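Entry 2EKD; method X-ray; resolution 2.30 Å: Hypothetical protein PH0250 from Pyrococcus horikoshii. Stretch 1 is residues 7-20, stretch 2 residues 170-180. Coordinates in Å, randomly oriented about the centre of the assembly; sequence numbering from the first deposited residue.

Stretch 1, residues 7-20: KFFKLFRVGETVLV
Stretch 2, residues 170-180: LLEEVVTSILE

Stretch 2 leaves a helix (170-174) and becomes a strand (177-180) that runs parallel to strand 17-20, at 20°. The register pairs Val18 with Ser177, Leu19 with Ile178 and Val20 with Leu179, with CA atoms 4.7 to 4.8 Å apart. Together the stretches bury 660 Å².

Leu171 CD1 lies 4.2 Å from Leu19 CD1, and Glu172 CG 4.0 Å from Leu19 CD2. Leu19 (chi1 t, chi2 p) thus packs against the end of the helix. Val175 (chi1 m) is the first residue to leave helical angles; its CG2 sits 4.0 Å from Leu19 CB.

Thr176 (phi/psi -91/-26, chi1 p) joins helix to strand. Its N donates to Thr17 O (3.0 Å), and its OG1 accepts from Thr17 N (2.9 Å). Ser177 (chi1 m) gives OG to Glu16 OE1 at 2.8 Å. The small hydroxyl suits this place, beside the edge of the Phe12 ring. Glu16 OE2 accepts from Arg13 N (3.0 Å), which anchors the carboxylate within its turn. Ser177 N bonds weakly to Thr17 O (3.3 Å); Ser177 O accepts from Leu19 N (2.9 Å).

Ile178 shares Leu19's face, and Ile178 CG1 lies 4.2 Å from Leu19 CB. Leu179 N donates to Leu19 O (2.8 Å, nearly straight). On the other face, Leu179 (m, t) brings CD1 to Phe12 CZ (3.7 Å) and Phe8 CZ (4.0 Å). Glu180 points away.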

# COMPACT_ATOMS: atom_id res chain seq x y z
N LYS F 7 43.46 4.68 8.67
CA LYS F 7 43.21 5.00 7.27
C LYS F 7 41.71 5.19 7.00
O LYS F 7 41.31 6.10 6.28
CB LYS F 7 43.75 3.89 6.36
CG LYS F 7 45.28 3.73 6.37
CD LYS F 7 45.79 3.28 7.73
CE LYS F 7 47.29 3.01 7.72
NZ LYS F 7 47.67 1.86 6.84
N PHE F 8 40.90 4.31 7.58
CA PHE F 8 39.45 4.38 7.41
C PHE F 8 38.90 5.74 7.84
O PHE F 8 38.14 6.38 7.11
CB PHE F 8 38.79 3.27 8.24
CG PHE F 8 37.28 3.30 8.22
CD1 PHE F 8 36.58 2.94 7.07
CD2 PHE F 8 36.57 3.70 9.34
CE1 PHE F 8 35.18 2.98 7.04
CE2 PHE F 8 35.17 3.74 9.33
CZ PHE F 8 34.48 3.38 8.18
N PHE F 9 39.29 6.20 9.03
CA PHE F 9 38.80 7.48 9.53
C PHE F 9 39.24 8.65 8.65
O PHE F 9 38.60 9.71 8.66
CB PHE F 9 39.29 7.73 10.97
CG PHE F 9 38.87 6.67 11.94
CD1 PHE F 9 37.57 6.16 11.93
CD2 PHE F 9 39.77 6.17 12.87
CE1 PHE F 9 37.19 5.17 12.83
CE2 PHE F 9 39.39 5.17 13.77
CZ PHE F 9 38.10 4.67 13.75
N LYS F 10 40.31 8.45 7.88
CA LYS F 10 40.83 9.48 6.98
C LYS F 10 39.88 9.75 5.80
O LYS F 10 40.04 10.71 5.05
CB LYS F 10 42.21 9.03 6.48
CG LYS F 10 43.26 9.02 7.60
CD LYS F 10 43.53 10.42 8.15
CE LYS F 10 44.82 10.47 8.99
NZ LYS F 10 44.68 9.61 10.16
N LEU F 11 38.90 8.84 5.61
CA LEU F 11 37.88 9.09 4.58
C LEU F 11 36.95 10.23 5.00
O LEU F 11 36.22 10.81 4.21
CB LEU F 11 37.05 7.82 4.40
CG LEU F 11 37.86 6.63 3.90
CD1 LEU F 11 37.00 5.37 3.79
CD2 LEU F 11 38.47 6.87 2.52
N PHE F 12 36.94 10.49 6.32
CA PHE F 12 36.07 11.53 6.86
C PHE F 12 36.87 12.66 7.52
O PHE F 12 38.02 12.51 7.89
CB PHE F 12 35.14 10.88 7.89
CG PHE F 12 34.62 9.57 7.36
CD1 PHE F 12 33.60 9.57 6.41
CD2 PHE F 12 35.14 8.37 7.83
CE1 PHE F 12 33.11 8.36 5.93
CE2 PHE F 12 34.65 7.17 7.33
CZ PHE F 12 33.64 7.16 6.38
N ARG F 13 36.24 13.82 7.65
CA ARG F 13 36.90 14.95 8.30
C ARG F 13 36.10 15.37 9.53
O ARG F 13 34.89 15.14 9.62
CB ARG F 13 37.05 16.11 7.33
CG ARG F 13 35.77 16.70 6.82
CD ARG F 13 36.07 17.71 5.73
NE ARG F 13 37.04 18.71 6.17
CZ ARG F 13 37.56 19.65 5.38
NH1 ARG F 13 37.21 19.71 4.11
NH2 ARG F 13 38.44 20.52 5.87
N VAL F 14 36.79 15.98 10.49
CA VAL F 14 36.15 16.42 11.72
C VAL F 14 34.91 17.25 11.45
O VAL F 14 34.88 18.06 10.52
CB VAL F 14 37.12 17.24 12.60
CG1 VAL F 14 38.25 16.36 13.07
CG2 VAL F 14 37.66 18.44 11.83
N GLY F 15 33.89 17.04 12.27
CA GLY F 15 32.65 17.77 12.13
C GLY F 15 31.63 17.03 11.29
O GLY F 15 30.46 17.42 11.25
N GLU F 16 32.05 15.96 10.62
CA GLU F 16 31.12 15.20 9.79
C GLU F 16 30.16 14.33 10.59
O GLU F 16 30.46 13.89 11.70
CB GLU F 16 31.85 14.28 8.81
CG GLU F 16 32.35 14.94 7.53
CD GLU F 16 32.55 13.94 6.40
OE1 GLU F 16 31.54 13.38 5.89
OE2 GLU F 16 33.71 13.70 6.01
N THR F 17 28.99 14.10 10.00
CA THR F 17 28.01 13.21 10.59
C THR F 17 27.87 12.14 9.50
O THR F 17 27.43 12.43 8.39
CB THR F 17 26.67 13.89 10.85
OG1 THR F 17 26.84 14.86 11.90
CG2 THR F 17 25.63 12.87 11.29
N VAL F 18 28.26 10.93 9.84
CA VAL F 18 28.22 9.82 8.91
C VAL F 18 27.10 8.84 9.25
O VAL F 18 27.05 8.30 10.35
CB VAL F 18 29.56 9.06 8.90
CG1 VAL F 18 29.60 8.07 7.76
CG2 VAL F 18 30.72 10.05 8.80
N LEU F 19 26.22 8.61 8.29
CA LEU F 19 25.13 7.68 8.50
C LEU F 19 25.64 6.31 8.04
O LEU F 19 26.12 6.17 6.92
CB LEU F 19 23.92 8.11 7.68
CG LEU F 19 22.57 7.45 7.98
CD1 LEU F 19 22.20 7.64 9.45
CD2 LEU F 19 21.51 8.07 7.08
N VAL F 20 25.56 5.33 8.94
CA VAL F 20 25.99 3.97 8.63
C VAL F 20 24.73 3.11 8.56
O VAL F 20 24.17 2.72 9.59
CB VAL F 20 26.93 3.42 9.72
CG1 VAL F 20 27.36 1.99 9.38
CG2 VAL F 20 28.16 4.32 9.86
N LEU F 170 14.95 12.35 4.81
CA LEU F 170 15.32 13.56 5.53
C LEU F 170 16.65 13.33 6.25
O LEU F 170 17.50 14.21 6.27
CB LEU F 170 14.25 13.92 6.56
CG LEU F 170 13.17 14.96 6.25
CD1 LEU F 170 12.63 15.45 7.59
CD2 LEU F 170 13.74 16.13 5.46
N LEU F 171 16.80 12.15 6.85
CA LEU F 171 18.00 11.79 7.58
C LEU F 171 19.22 11.76 6.66
O LEU F 171 20.29 12.27 7.01
CB LEU F 171 17.84 10.40 8.22
CG LEU F 171 18.13 10.21 9.70
CD1 LEU F 171 18.14 8.72 10.00
CD2 LEU F 171 19.45 10.85 10.09
N GLU F 172 19.07 11.13 5.49
CA GLU F 172 20.17 11.03 4.54
C GLU F 172 20.55 12.42 4.03
O GLU F 172 21.70 12.65 3.66
CB GLU F 172 19.79 10.12 3.36
CG GLU F 172 19.41 8.69 3.78
CD GLU F 172 19.35 7.72 2.61
OE1 GLU F 172 18.82 8.09 1.54
OE2 GLU F 172 19.82 6.58 2.76
N GLU F 173 19.59 13.33 4.05
CA GLU F 173 19.82 14.69 3.59
C GLU F 173 20.71 15.52 4.54
O GLU F 173 21.63 16.20 4.10
CB GLU F 173 18.49 15.43 3.41
CG GLU F 173 18.63 16.81 2.79
CD GLU F 173 17.31 17.59 2.70
OE1 GLU F 173 16.26 16.99 2.38
OE2 GLU F 173 17.34 18.82 2.94
N VAL F 174 20.43 15.45 5.84
CA VAL F 174 21.17 16.23 6.82
C VAL F 174 22.58 15.77 7.14
O VAL F 174 23.39 16.56 7.64
CB VAL F 174 20.39 16.36 8.14
CG1 VAL F 174 19.02 16.98 7.86
CG2 VAL F 174 20.25 15.00 8.80
N VAL F 175 22.90 14.50 6.88
CA VAL F 175 24.24 14.02 7.17
C VAL F 175 25.22 14.41 6.05
O VAL F 175 24.79 14.74 4.94
CB VAL F 175 24.26 12.48 7.39
CG1 VAL F 175 23.31 12.12 8.54
CG2 VAL F 175 23.87 11.75 6.10
N THR F 176 26.52 14.37 6.35
CA THR F 176 27.55 14.72 5.37
C THR F 176 28.05 13.53 4.55
O THR F 176 28.54 13.70 3.44
CB THR F 176 28.76 15.40 6.05
OG1 THR F 176 29.22 14.60 7.14
CG2 THR F 176 28.38 16.78 6.57
N SER F 177 27.95 12.32 5.10
CA SER F 177 28.38 11.12 4.39
C SER F 177 27.45 9.97 4.72
O SER F 177 26.90 9.88 5.83
CB SER F 177 29.82 10.73 4.76
OG SER F 177 30.78 11.45 4.01
N ILE F 178 27.27 9.08 3.76
CA ILE F 178 26.42 7.91 3.96
C ILE F 178 27.16 6.65 3.53
O ILE F 178 27.69 6.58 2.43
CB ILE F 178 25.11 8.00 3.15
CG1 ILE F 178 24.31 9.22 3.60
CG2 ILE F 178 24.31 6.71 3.34
CD1 ILE F 178 23.06 9.49 2.77
N LEU F 179 27.19 5.67 4.43
CA LEU F 179 27.81 4.39 4.15
C LEU F 179 26.73 3.33 4.22
O LEU F 179 25.85 3.39 5.08
CB LEU F 179 28.89 4.06 5.19
CG LEU F 179 30.12 4.97 5.27
CD1 LEU F 179 31.09 4.43 6.30
CD2 LEU F 179 30.79 5.06 3.90
N GLU F 180 26.78 2.37 3.31
CA GLU F 180 25.81 1.30 3.33
C GLU F 180 26.54 -0.03 3.35
O GLU F 180 27.32 -0.34 2.44
CB GLU F 180 24.86 1.37 2.13
CG GLU F 180 23.50 0.76 2.44
CD GLU F 180 22.57 0.67 1.24
OE1 GLU F 180 22.50 1.64 0.45
OE2 GLU F 180 21.90 -0.38 1.11